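Local coordinates for protein UTP--glucose-1-phosphate uridylyltransferase (Acinetobacter baumannii, PDB 6KNL) that catalyses the transfer of a uridylyl group from UTP to alpha-D-glucose 1-phosphate, yielding UDP-glucose and diphosphate, at residues Leu7-Leu12 / Ile51-His56; Lys25-Val30 / Ala60-Tyr65; Ile158-Val163 / Ser202-Val207; His166-Tyr171 / Pro195-Ala200. The protein carries 1 engineered substitution. All blocks are in the same frame, centred on the assembly; numbering follows the deposited sequence.

Overall arrangement
Interactions 1 and 2 form one block beside the bound nucleotide, their centres 11 Å apart: Ile62 of the helix rests against Leu53 of the strand, OE2 of Glu26 lies beside Val9, and both contacts touch the uridine and the second subunit. Interactions 3 and 4 make a second block, with centres 12 Å apart, interaction 3 lying on the other side of the chain's centre from interactions 1 and 2. Here Tyr171 and Val168 pack on Ser205 and Val163, and interaction 4 is nested inside the loop that interaction 3 closes. Interactions 1 and 3 share the mixed sheet, their nearest atoms about 10 Å apart. Val206 belongs to the UDP-glucose site, its side chain about 10 Å from the uridine.

Interaction 1: Leu7-Leu12 / Ile51-His56; sequences LPVAGL and IILVTH. With URI (uridine), chain C; 3PO (triphosphate), chain D.
Ile51, near the start of strand 50-55, lays its CG2 branch, anti to the backbone N (chi1 of the CG1 branch -59°), against CG of Leu7 at 4.1 Å. At Ile52 the main chain takes over: its O accepts from Leu7 N. The side chain of Leu53 then returns to Leu7, CD2 meeting CB and CG, while its CB touches CG2 of Val9. Val54 bonds through both its main-chain N and its O, giving its N-H to Leu7 O at 3.0 Å and receiving that of Val9 on its own O at 2.8 Å. These bonds define a parallel pair of strands. Past it, CB of Thr55 sits 3.7 Å from Val9 CG2. CB of His56 points toward the first segment and touches Ala10 O, and CD1 of Leu12 sits over one ring face in a CH-pi contact, 3.8 Å from the centroid and 12° off the normal. The ring nitrogens are held elsewhere, ND1 by Ser58 and NE2 by Glu71 of the second subunit. The loop that continues the first segment borders the ligand: Gly11 N makes a weak hydrogen bond to uridine O2' at 3.2 Å. This is the nucleotide-binding, C-terminal end of parallel strands in the Rossmann-like sheet of the GT-A fold, with helix 35-45 packed on Leu7 and Ile51, helix 109-115 on Pro8 and Val54, and strand 97-102 extending the sheet beyond strand 50-55.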
# COMPACT_ATOMS: atom_id res chain seq x y z
N LEU A 7 0.84 1.96 20.61
CA LEU A 7 0.38 1.20 19.41
C LEU A 7 1.30 0.00 19.28
O LEU A 7 2.49 0.16 19.02
CB LEU A 7 0.41 2.00 18.10
CG LEU A 7 0.10 3.49 18.09
CD1 LEU A 7 -0.42 3.88 16.72
CD2 LEU A 7 -0.89 3.93 19.16
N PRO A 8 0.78 -1.22 19.49
CA PRO A 8 1.55 -2.44 19.27
C PRO A 8 1.55 -2.78 17.77
O PRO A 8 0.52 -3.08 17.22
CB PRO A 8 0.83 -3.46 20.15
CG PRO A 8 -0.61 -3.00 20.18
CD PRO A 8 -0.58 -1.51 19.94
N VAL A 9 2.73 -2.69 17.14
CA VAL A 9 2.90 -2.77 15.66
C VAL A 9 4.00 -3.79 15.31
O VAL A 9 4.49 -3.76 14.17
CB VAL A 9 3.20 -1.37 15.10
CG1 VAL A 9 1.98 -0.47 15.21
CG2 VAL A 9 4.41 -0.70 15.75
N ALA A 10 4.33 -4.69 16.24
CA ALA A 10 5.47 -5.64 16.20
C ALA A 10 5.08 -6.94 15.48
O ALA A 10 5.98 -7.71 15.11
CB ALA A 10 5.93 -5.93 17.60
N GLY A 11 3.78 -7.19 15.32
CA GLY A 11 3.27 -8.42 14.69
C GLY A 11 3.52 -8.38 13.20
O GLY A 11 3.50 -7.27 12.67
N LEU A 12 3.70 -9.54 12.57
CA LEU A 12 4.14 -9.68 11.15
C LEU A 12 2.94 -9.61 10.21
O LEU A 12 3.17 -9.46 8.98
CB LEU A 12 4.87 -11.02 10.99
CG LEU A 12 6.39 -10.94 10.98
CD1 LEU A 12 6.90 -9.85 11.90
CD2 LEU A 12 7.01 -12.28 11.36
N ILE A 51 3.16 9.27 21.01
CA ILE A 51 2.85 7.99 20.29
C ILE A 51 3.96 7.00 20.61
O ILE A 51 5.10 7.28 20.27
CB ILE A 51 2.70 8.21 18.78
CG1 ILE A 51 1.58 9.21 18.46
CG2 ILE A 51 2.47 6.89 18.06
CD1 ILE A 51 0.18 8.66 18.69
N ILE A 52 3.63 5.88 21.25
CA ILE A 52 4.62 4.82 21.62
C ILE A 52 4.40 3.61 20.71
O ILE A 52 3.45 2.84 20.95
CB ILE A 52 4.57 4.48 23.12
CG1 ILE A 52 4.62 5.75 23.98
CG2 ILE A 52 5.69 3.51 23.47
CD1 ILE A 52 4.30 5.53 25.44
N LEU A 53 5.23 3.48 19.68
CA LEU A 53 5.26 2.31 18.78
C LEU A 53 6.03 1.21 19.50
O LEU A 53 7.21 1.43 19.82
CB LEU A 53 5.94 2.69 17.45
CG LEU A 53 5.30 3.84 16.68
CD1 LEU A 53 6.11 4.17 15.43
CD2 LEU A 53 3.86 3.54 16.29
N VAL A 54 5.36 0.10 19.80
CA VAL A 54 6.04 -1.17 20.18
C VAL A 54 6.25 -1.89 18.85
O VAL A 54 5.23 -2.26 18.27
CB VAL A 54 5.22 -2.02 21.15
CG1 VAL A 54 5.93 -3.32 21.48
CG2 VAL A 54 4.89 -1.26 22.42
N THR A 55 7.48 -2.03 18.38
CA THR A 55 7.70 -2.38 16.96
C THR A 55 8.66 -3.57 16.82
O THR A 55 9.09 -4.13 17.85
CB THR A 55 8.10 -1.13 16.18
OG1 THR A 55 7.97 -1.38 14.77
CG2 THR A 55 9.50 -0.66 16.53
N HIS A 56 8.92 -3.92 15.57
CA HIS A 56 9.74 -5.06 15.10
C HIS A 56 10.82 -4.50 14.16
O HIS A 56 10.56 -3.45 13.54
CB HIS A 56 8.82 -6.09 14.42
CG HIS A 56 9.50 -7.33 13.94
ND1 HIS A 56 9.87 -7.49 12.61
CD2 HIS A 56 9.83 -8.47 14.58
CE1 HIS A 56 10.42 -8.68 12.47
NE2 HIS A 56 10.41 -9.30 13.66
N1 URI C . 0.88 -7.38 18.21
C2 URI C . 0.32 -8.60 18.55
N3 URI C . 1.16 -9.47 19.20
C4 URI C . 2.47 -9.26 19.54
C5 URI C . 2.98 -7.96 19.16
C6 URI C . 2.19 -7.09 18.52
O2 URI C . -0.83 -8.91 18.29
O4 URI C . 3.08 -10.16 20.11
C1' URI C . -0.00 -6.42 17.51
C2' URI C . -0.27 -6.81 16.05
C3' URI C . -1.66 -6.18 15.83
C4' URI C . -2.34 -6.45 17.19
O2' URI C . 0.69 -6.31 15.14
O3' URI C . -1.64 -4.78 15.57
O4' URI C . -1.26 -6.42 18.16
C5' URI C . -3.14 -7.76 17.23
O5' URI C . -3.38 -8.23 18.54
PG 3PO D . -0.69 -10.54 13.52
O1G 3PO D . 0.11 -10.53 14.80
O2G 3PO D . 0.19 -10.74 12.31
O3G 3PO D . -1.59 -9.33 13.40
PB 3PO D . -2.36 -12.70 12.35
O1B 3PO D . -1.26 -13.36 11.59
O2B 3PO D . -3.31 -11.80 11.63
O3B 3PO D . -1.67 -11.85 13.53
PA 3PO D . -3.78 -15.33 12.77
O1A 3PO D . -5.29 -15.28 12.93
O2A 3PO D . -3.13 -16.26 13.77
O3A 3PO D . -3.21 -13.84 13.12
O5' 3PO D . -3.38 -15.65 11.34

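Interaction 2: Lys25-Val30 / Ala60-Tyr65; sequences KEMVTV and ASIENY. With URI (uridine), chain C.
Met27 meets the helix along one flank: its CG lies 3.4 Å from Ser61 OG, and SD sits 3.8 Å from Ile62 CA, close to CG1 of the same residue. Bends at chi2 (-58°) and chi3 (-66°) fold the thioether back so that CE arrives 4.0 Å from CD1 of Tyr65. The sulfur itself is 5.5 Å from the centroid of that ring and oblique to it, a Met-aromatic contact. Next along, Ile62 sends CD1 against the Glu26 side chain, touching CB at 3.6 Å and OE1 at 3.5 Å, so the carboxylate is packed by a methyl on this side. The pairing joins a short 3-10 turn, residues 25-27, to helix 60-65 next to the nucleotide pocket of the GT-A domain. Further out, the Glu26 carboxylate is shared between two lysines: OE1 is bridged by Lys59, and OE2 by Lys25 NZ at 3.4 Å. That lysine also gives a weak hydrogen bond to uridine O3' at 3.2 Å, and Glu26 therefore stands as a second-shell residue behind a ligand-binding one. On the Tyr65 side, OH is hydrogen-bonded to Glu37, while Lys21 of the second subunit makes a cation-pi contact with the ring.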
# COMPACT_ATOMS: atom_id res chain seq x y z
N LYS A 25 2.28 -4.30 7.46
CA LYS A 25 0.80 -4.26 7.23
C LYS A 25 0.29 -2.84 7.50
O LYS A 25 -0.72 -2.46 6.89
CB LYS A 25 0.06 -5.27 8.12
CG LYS A 25 0.09 -4.96 9.62
CD LYS A 25 0.07 -6.18 10.53
CE LYS A 25 0.12 -5.86 12.01
NZ LYS A 25 -1.10 -5.15 12.47
N GLU A 26 0.97 -2.11 8.40
CA GLU A 26 0.53 -0.79 8.91
C GLU A 26 0.76 0.27 7.84
O GLU A 26 0.18 1.34 7.97
CB GLU A 26 1.32 -0.39 10.15
CG GLU A 26 0.98 -1.21 11.38
CD GLU A 26 1.83 -2.45 11.57
OE1 GLU A 26 2.70 -2.74 10.69
OE2 GLU A 26 1.62 -3.14 12.58
N MET A 27 1.59 -0.04 6.84
CA MET A 27 1.91 0.88 5.73
C MET A 27 1.09 0.54 4.48
O MET A 27 1.35 1.13 3.41
CB MET A 27 3.41 0.80 5.41
CG MET A 27 4.28 1.20 6.59
SD MET A 27 3.93 2.88 7.17
CE MET A 27 4.48 3.81 5.75
N VAL A 28 0.13 -0.37 4.58
CA VAL A 28 -0.82 -0.67 3.46
C VAL A 28 -1.54 0.63 3.07
O VAL A 28 -2.15 1.28 3.96
CB VAL A 28 -1.82 -1.77 3.84
CG1 VAL A 28 -1.11 -3.11 3.81
N THR A 29 -1.48 0.99 1.78
CA THR A 29 -2.19 2.15 1.21
C THR A 29 -3.69 1.99 1.46
O THR A 29 -4.22 0.93 1.11
CB THR A 29 -1.91 2.33 -0.29
OG1 THR A 29 -0.53 1.98 -0.43
N VAL A 30 -4.30 3.01 2.06
CA VAL A 30 -5.77 3.17 2.19
C VAL A 30 -6.16 4.48 1.48
O VAL A 30 -6.00 5.55 2.10
CB VAL A 30 -6.17 3.16 3.68
CG1 VAL A 30 -7.65 3.44 3.90
CG2 VAL A 30 -5.74 1.86 4.35
N ALA A 60 10.86 -0.20 10.19
CA ALA A 60 11.52 1.12 10.02
C ALA A 60 10.61 2.07 9.24
O ALA A 60 10.48 3.22 9.66
CB ALA A 60 12.84 0.96 9.32
N SER A 61 9.97 1.62 8.17
CA SER A 61 9.12 2.47 7.29
C SER A 61 8.02 3.16 8.11
O SER A 61 7.68 4.31 7.79
CB SER A 61 8.59 1.68 6.14
OG SER A 61 7.61 0.76 6.59
N ILE A 62 7.47 2.53 9.15
CA ILE A 62 6.47 3.20 10.03
C ILE A 62 7.14 4.41 10.69
O ILE A 62 6.56 5.48 10.64
CB ILE A 62 5.89 2.27 11.10
CG1 ILE A 62 5.04 1.16 10.49
CG2 ILE A 62 5.10 3.07 12.14
CD1 ILE A 62 4.61 0.08 11.46
N GLU A 63 8.29 4.20 11.33
CA GLU A 63 9.05 5.27 12.04
C GLU A 63 9.46 6.36 11.05
O GLU A 63 9.38 7.55 11.44
CB GLU A 63 10.29 4.72 12.73
CG GLU A 63 10.01 4.15 14.10
CD GLU A 63 10.73 2.83 14.36
OE1 GLU A 63 10.10 1.75 14.16
OE2 GLU A 63 11.89 2.90 14.76
N ASN A 64 9.90 5.96 9.84
CA ASN A 64 10.37 6.88 8.76
C ASN A 64 9.22 7.78 8.30
O ASN A 64 9.50 8.90 7.84
CB ASN A 64 10.98 6.11 7.59
CG ASN A 64 12.31 5.48 7.94
OD1 ASN A 64 12.94 5.90 8.91
ND2 ASN A 64 12.74 4.49 7.18
N TYR A 65 7.98 7.31 8.42
CA TYR A 65 6.78 8.02 7.94
C TYR A 65 6.48 9.26 8.80
O TYR A 65 5.89 10.22 8.25
CB TYR A 65 5.57 7.08 7.90
CG TYR A 65 4.37 7.69 7.22
CD1 TYR A 65 4.34 7.85 5.85
CD2 TYR A 65 3.30 8.17 7.96
CE1 TYR A 65 3.25 8.42 5.21
CE2 TYR A 65 2.20 8.72 7.34
CZ TYR A 65 2.17 8.84 5.96
OH TYR A 65 1.10 9.40 5.35
N1 URI C . 0.88 -7.38 18.21
C2 URI C . 0.32 -8.60 18.55
N3 URI C . 1.16 -9.47 19.20
C4 URI C . 2.47 -9.26 19.54
C5 URI C . 2.98 -7.96 19.16
C6 URI C . 2.19 -7.09 18.52
O2 URI C . -0.83 -8.91 18.29
O4 URI C . 3.08 -10.16 20.11
C1' URI C . -0.00 -6.42 17.51
C2' URI C . -0.27 -6.81 16.05
C3' URI C . -1.66 -6.18 15.83
C4' URI C . -2.34 -6.45 17.19
O2' URI C . 0.69 -6.31 15.14
O3' URI C . -1.64 -4.78 15.57
O4' URI C . -1.26 -6.42 18.16
C5' URI C . -3.14 -7.76 17.23
O5' URI C . -3.38 -8.23 18.54

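Interaction 3: Ile158-Val163 / Ser202-Val207; sequences IMVEAV and SNLSVV
Val160 and Leu204 lie on the same face of an antiparallel strand pair, 158-162 with 204-207, within the mixed sheet of the GT-A domain. Val160 CG2, placed between the backbone N and the carbonyl carbon, comes up to Leu204 CB at 3.8 Å, the two side chains crossing at a slant. Two residues on, Ala162 CB packs against CD2 of the same leucine, and Val206 continues this face with CG1 on Ile158 CG2; Val206 belongs to the UDP-glucose site. The other face is carried by Glu161 and Ser205. Glu161 CG is anti to the backbone N (chi1 -174°), and the chain stays extended until OE2 reaches Thr255, so what meets the partner strand is CB, 3.7 Å from Val207 CG2 and 3.6 Å from Ser205 OG. Backbone bonds fix the register, among them Val207 N to Met159 O and Val163 N to Asn203 O, the latter at 2.7 Å. Before the strand, Ser202 OG accepts from Leu204 N in an ST turn. Glu161 O accepts twice from Ser205: its N donates at 2.7 Å and its OG at 3.1 Å, the two donors approaching from opposite faces of the carbonyl plane.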
# COMPACT_ATOMS: atom_id res chain seq x y z
N ILE A 158 -12.94 0.12 27.86
CA ILE A 158 -12.73 -0.88 26.78
C ILE A 158 -13.75 -0.60 25.69
O ILE A 158 -14.93 -0.82 25.93
CB ILE A 158 -12.85 -2.30 27.34
CG1 ILE A 158 -11.80 -2.51 28.43
CG2 ILE A 158 -12.79 -3.32 26.22
CD1 ILE A 158 -11.45 -3.94 28.69
N MET A 159 -13.28 -0.12 24.54
CA MET A 159 -14.18 0.28 23.44
C MET A 159 -14.83 -0.98 22.88
O MET A 159 -14.10 -1.99 22.69
CB MET A 159 -13.46 1.04 22.32
CG MET A 159 -14.43 1.64 21.31
SD MET A 159 -13.68 2.72 20.10
CE MET A 159 -12.90 3.91 21.20
N VAL A 160 -16.14 -0.91 22.65
CA VAL A 160 -16.97 -2.04 22.14
C VAL A 160 -17.94 -1.53 21.07
O VAL A 160 -18.22 -0.33 21.01
CB VAL A 160 -17.72 -2.76 23.28
CG1 VAL A 160 -16.78 -3.19 24.39
CG2 VAL A 160 -18.86 -1.92 23.83
N GLU A 161 -18.41 -2.46 20.26
CA GLU A 161 -19.23 -2.21 19.05
C GLU A 161 -20.31 -3.29 18.98
O GLU A 161 -19.94 -4.48 19.08
CB GLU A 161 -18.35 -2.28 17.80
CG GLU A 161 -19.05 -1.91 16.52
CD GLU A 161 -18.06 -1.71 15.38
OE1 GLU A 161 -18.26 -0.75 14.58
OE2 GLU A 161 -17.08 -2.49 15.32
N ALA A 162 -21.57 -2.90 18.86
CA ALA A 162 -22.69 -3.85 18.70
C ALA A 162 -22.46 -4.62 17.39
O ALA A 162 -22.12 -3.97 16.39
CB ALA A 162 -24.00 -3.11 18.73
N VAL A 163 -22.58 -5.95 17.42
CA VAL A 163 -22.51 -6.81 16.20
C VAL A 163 -23.79 -7.63 16.09
O VAL A 163 -24.48 -7.87 17.08
CB VAL A 163 -21.27 -7.73 16.17
CG1 VAL A 163 -19.98 -6.94 16.01
CG2 VAL A 163 -21.19 -8.67 17.37
N SER A 202 -23.67 -10.60 25.57
CA SER A 202 -24.05 -9.31 24.93
C SER A 202 -23.78 -9.42 23.43
O SER A 202 -23.27 -10.48 23.02
CB SER A 202 -23.31 -8.12 25.52
OG SER A 202 -21.96 -8.08 25.07
N ASN A 203 -24.11 -8.38 22.67
CA ASN A 203 -23.79 -8.30 21.22
C ASN A 203 -22.62 -7.32 21.03
O ASN A 203 -22.33 -6.97 19.87
CB ASN A 203 -25.02 -7.95 20.39
CG ASN A 203 -25.58 -6.58 20.71
OD1 ASN A 203 -25.28 -6.01 21.76
ND2 ASN A 203 -26.40 -6.04 19.82
N LEU A 204 -21.97 -6.91 22.12
CA LEU A 204 -20.94 -5.83 22.14
C LEU A 204 -19.54 -6.44 21.99
O LEU A 204 -19.03 -7.01 22.96
CB LEU A 204 -21.09 -5.03 23.44
CG LEU A 204 -22.44 -4.31 23.62
CD1 LEU A 204 -22.46 -3.48 24.88
CD2 LEU A 204 -22.77 -3.43 22.42
N SER A 205 -18.94 -6.28 20.81
CA SER A 205 -17.58 -6.78 20.47
C SER A 205 -16.50 -5.85 21.03
O SER A 205 -16.66 -4.64 20.97
CB SER A 205 -17.40 -6.91 18.98
OG SER A 205 -17.16 -5.64 18.38
N VAL A 206 -15.41 -6.43 21.50
CA VAL A 206 -14.16 -5.69 21.83
C VAL A 206 -13.55 -5.24 20.50
O VAL A 206 -13.52 -6.07 19.57
CB VAL A 206 -13.21 -6.56 22.66
CG1 VAL A 206 -11.90 -5.85 22.94
CG2 VAL A 206 -13.89 -7.03 23.94
N VAL A 207 -13.11 -3.99 20.42
CA VAL A 207 -12.78 -3.31 19.13
C VAL A 207 -11.26 -3.25 18.96
O VAL A 207 -10.80 -3.42 17.81
CB VAL A 207 -13.40 -1.91 19.06
CG1 VAL A 207 -12.88 -1.13 17.88
CG2 VAL A 207 -14.92 -1.97 19.02

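Interaction 4: His166-Tyr171 / Pro195-Ala200; sequences HLVDQY and PPVGAA
Val168 and Ala200 make the tightest apolar meeting between these two loops, CG2 of the valine on CB of the alanine at 3.5 Å. The valine's chi1 of -63° leaves CG2 between its backbone N and carbonyl carbon, facing the partner loop, from where it also lies, more loosely, 4.5 Å from Val197 CG1.

A second group of contacts pairs oxygens with carbon atoms. That same methyl of Val197 lies 3.6 Å from His166 O, and it approaches OD1 of Asp169 at 3.8 Å. The ring of Pro195 turns CD to two carbonyls, Val168 O at 3.2 Å and Tyr171 O at 3.4 Å, so CD of the proline sits against the bend of the 166-171 backbone. In return Pro195 O lies 3.1 Å from Asp169 CA in a CA-H...O contact, with an angle of 125° at the hydrogen, and Asp169 CB is close to it as well.

Within each loop, backbone bonds set the shape: Gln170 N reaches Leu167 O, and Ala199 N reaches Pro196 O. Ile173 of strand 172-174 packs on Val168, Pro195 and Ala200. The pairing thus joins two connecting loops of the GT-A fold, one carrying a type II beta turn from Pro196 to Ala199 and each running close to a UDP-glucose-binding residue, Gly172 after Tyr171 and Glu193 two residues before Pro195.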
# COMPACT_ATOMS: atom_id res chain seq x y z
N HIS A 166 -26.11 -13.27 14.99
CA HIS A 166 -25.66 -14.49 14.26
C HIS A 166 -24.13 -14.52 14.06
O HIS A 166 -23.68 -15.50 13.44
CB HIS A 166 -26.41 -14.63 12.91
CG HIS A 166 -26.20 -13.52 11.94
ND1 HIS A 166 -25.20 -13.55 10.98
CD2 HIS A 166 -26.89 -12.38 11.73
CE1 HIS A 166 -25.26 -12.46 10.25
NE2 HIS A 166 -26.29 -11.72 10.69
N LEU A 167 -23.37 -13.53 14.56
CA LEU A 167 -21.91 -13.37 14.26
C LEU A 167 -21.03 -13.37 15.52
O LEU A 167 -19.80 -13.34 15.34
CB LEU A 167 -21.69 -12.06 13.49
CG LEU A 167 -22.02 -12.06 12.00
CD1 LEU A 167 -21.53 -10.77 11.35
CD2 LEU A 167 -21.43 -13.27 11.28
N VAL A 168 -21.59 -13.39 16.73
CA VAL A 168 -20.83 -13.08 17.98
C VAL A 168 -19.68 -14.08 18.22
O VAL A 168 -18.85 -13.79 19.10
CB VAL A 168 -21.74 -12.99 19.21
CG1 VAL A 168 -22.74 -11.85 19.09
CG2 VAL A 168 -22.45 -14.30 19.51
N ASP A 169 -19.62 -15.19 17.47
CA ASP A 169 -18.56 -16.24 17.64
C ASP A 169 -17.28 -15.84 16.89
O ASP A 169 -16.33 -16.64 16.91
CB ASP A 169 -19.05 -17.63 17.22
CG ASP A 169 -19.76 -17.71 15.88
OD1 ASP A 169 -20.29 -16.67 15.43
OD2 ASP A 169 -19.79 -18.81 15.31
N GLN A 170 -17.25 -14.65 16.29
CA GLN A 170 -16.07 -14.11 15.56
C GLN A 170 -15.30 -13.13 16.45
O GLN A 170 -14.17 -12.73 16.09
CB GLN A 170 -16.54 -13.38 14.31
CG GLN A 170 -17.50 -14.19 13.46
CD GLN A 170 -16.80 -14.73 12.24
OE1 GLN A 170 -17.15 -14.40 11.11
NE2 GLN A 170 -15.79 -15.55 12.47
N TYR A 171 -15.89 -12.73 17.57
CA TYR A 171 -15.43 -11.56 18.36
C TYR A 171 -15.18 -11.99 19.81
O TYR A 171 -15.71 -13.03 20.23
CB TYR A 171 -16.45 -10.42 18.24
CG TYR A 171 -16.63 -9.88 16.84
CD1 TYR A 171 -15.76 -8.93 16.33
CD2 TYR A 171 -17.69 -10.29 16.04
CE1 TYR A 171 -15.92 -8.41 15.05
CE2 TYR A 171 -17.87 -9.78 14.76
CZ TYR A 171 -16.98 -8.84 14.27
OH TYR A 171 -17.12 -8.34 13.01
N PRO A 195 -17.68 -16.44 21.73
CA PRO A 195 -18.67 -17.27 22.41
C PRO A 195 -19.60 -17.89 21.38
O PRO A 195 -19.80 -17.30 20.32
CB PRO A 195 -19.39 -16.28 23.34
CG PRO A 195 -19.26 -14.95 22.63
CD PRO A 195 -17.92 -15.00 21.92
N PRO A 196 -20.15 -19.10 21.61
CA PRO A 196 -21.07 -19.72 20.65
C PRO A 196 -22.42 -18.99 20.54
O PRO A 196 -22.98 -18.57 21.56
CB PRO A 196 -21.23 -21.16 21.17
CG PRO A 196 -20.94 -21.05 22.65
CD PRO A 196 -19.87 -19.98 22.76
N VAL A 197 -22.89 -18.85 19.29
CA VAL A 197 -24.17 -18.17 18.90
C VAL A 197 -25.31 -18.65 19.81
O VAL A 197 -25.47 -19.88 19.98
CB VAL A 197 -24.49 -18.38 17.41
CG1 VAL A 197 -23.83 -17.33 16.54
CG2 VAL A 197 -24.14 -19.79 16.92
N GLY A 198 -26.04 -17.71 20.41
CA GLY A 198 -27.17 -17.96 21.32
C GLY A 198 -26.76 -18.04 22.78
O GLY A 198 -27.66 -18.16 23.62
N ALA A 199 -25.45 -17.99 23.09
CA ALA A 199 -24.90 -18.16 24.46
C ALA A 199 -23.95 -17.01 24.85
O ALA A 199 -23.37 -17.09 25.95
CB ALA A 199 -24.20 -19.49 24.57
N ALA A 200 -23.81 -15.97 24.02
CA ALA A 200 -22.99 -14.78 24.32
C ALA A 200 -23.73 -13.87 25.30
O ALA A 200 -24.94 -13.72 25.20
CB ALA A 200 -22.65 -14.04 23.04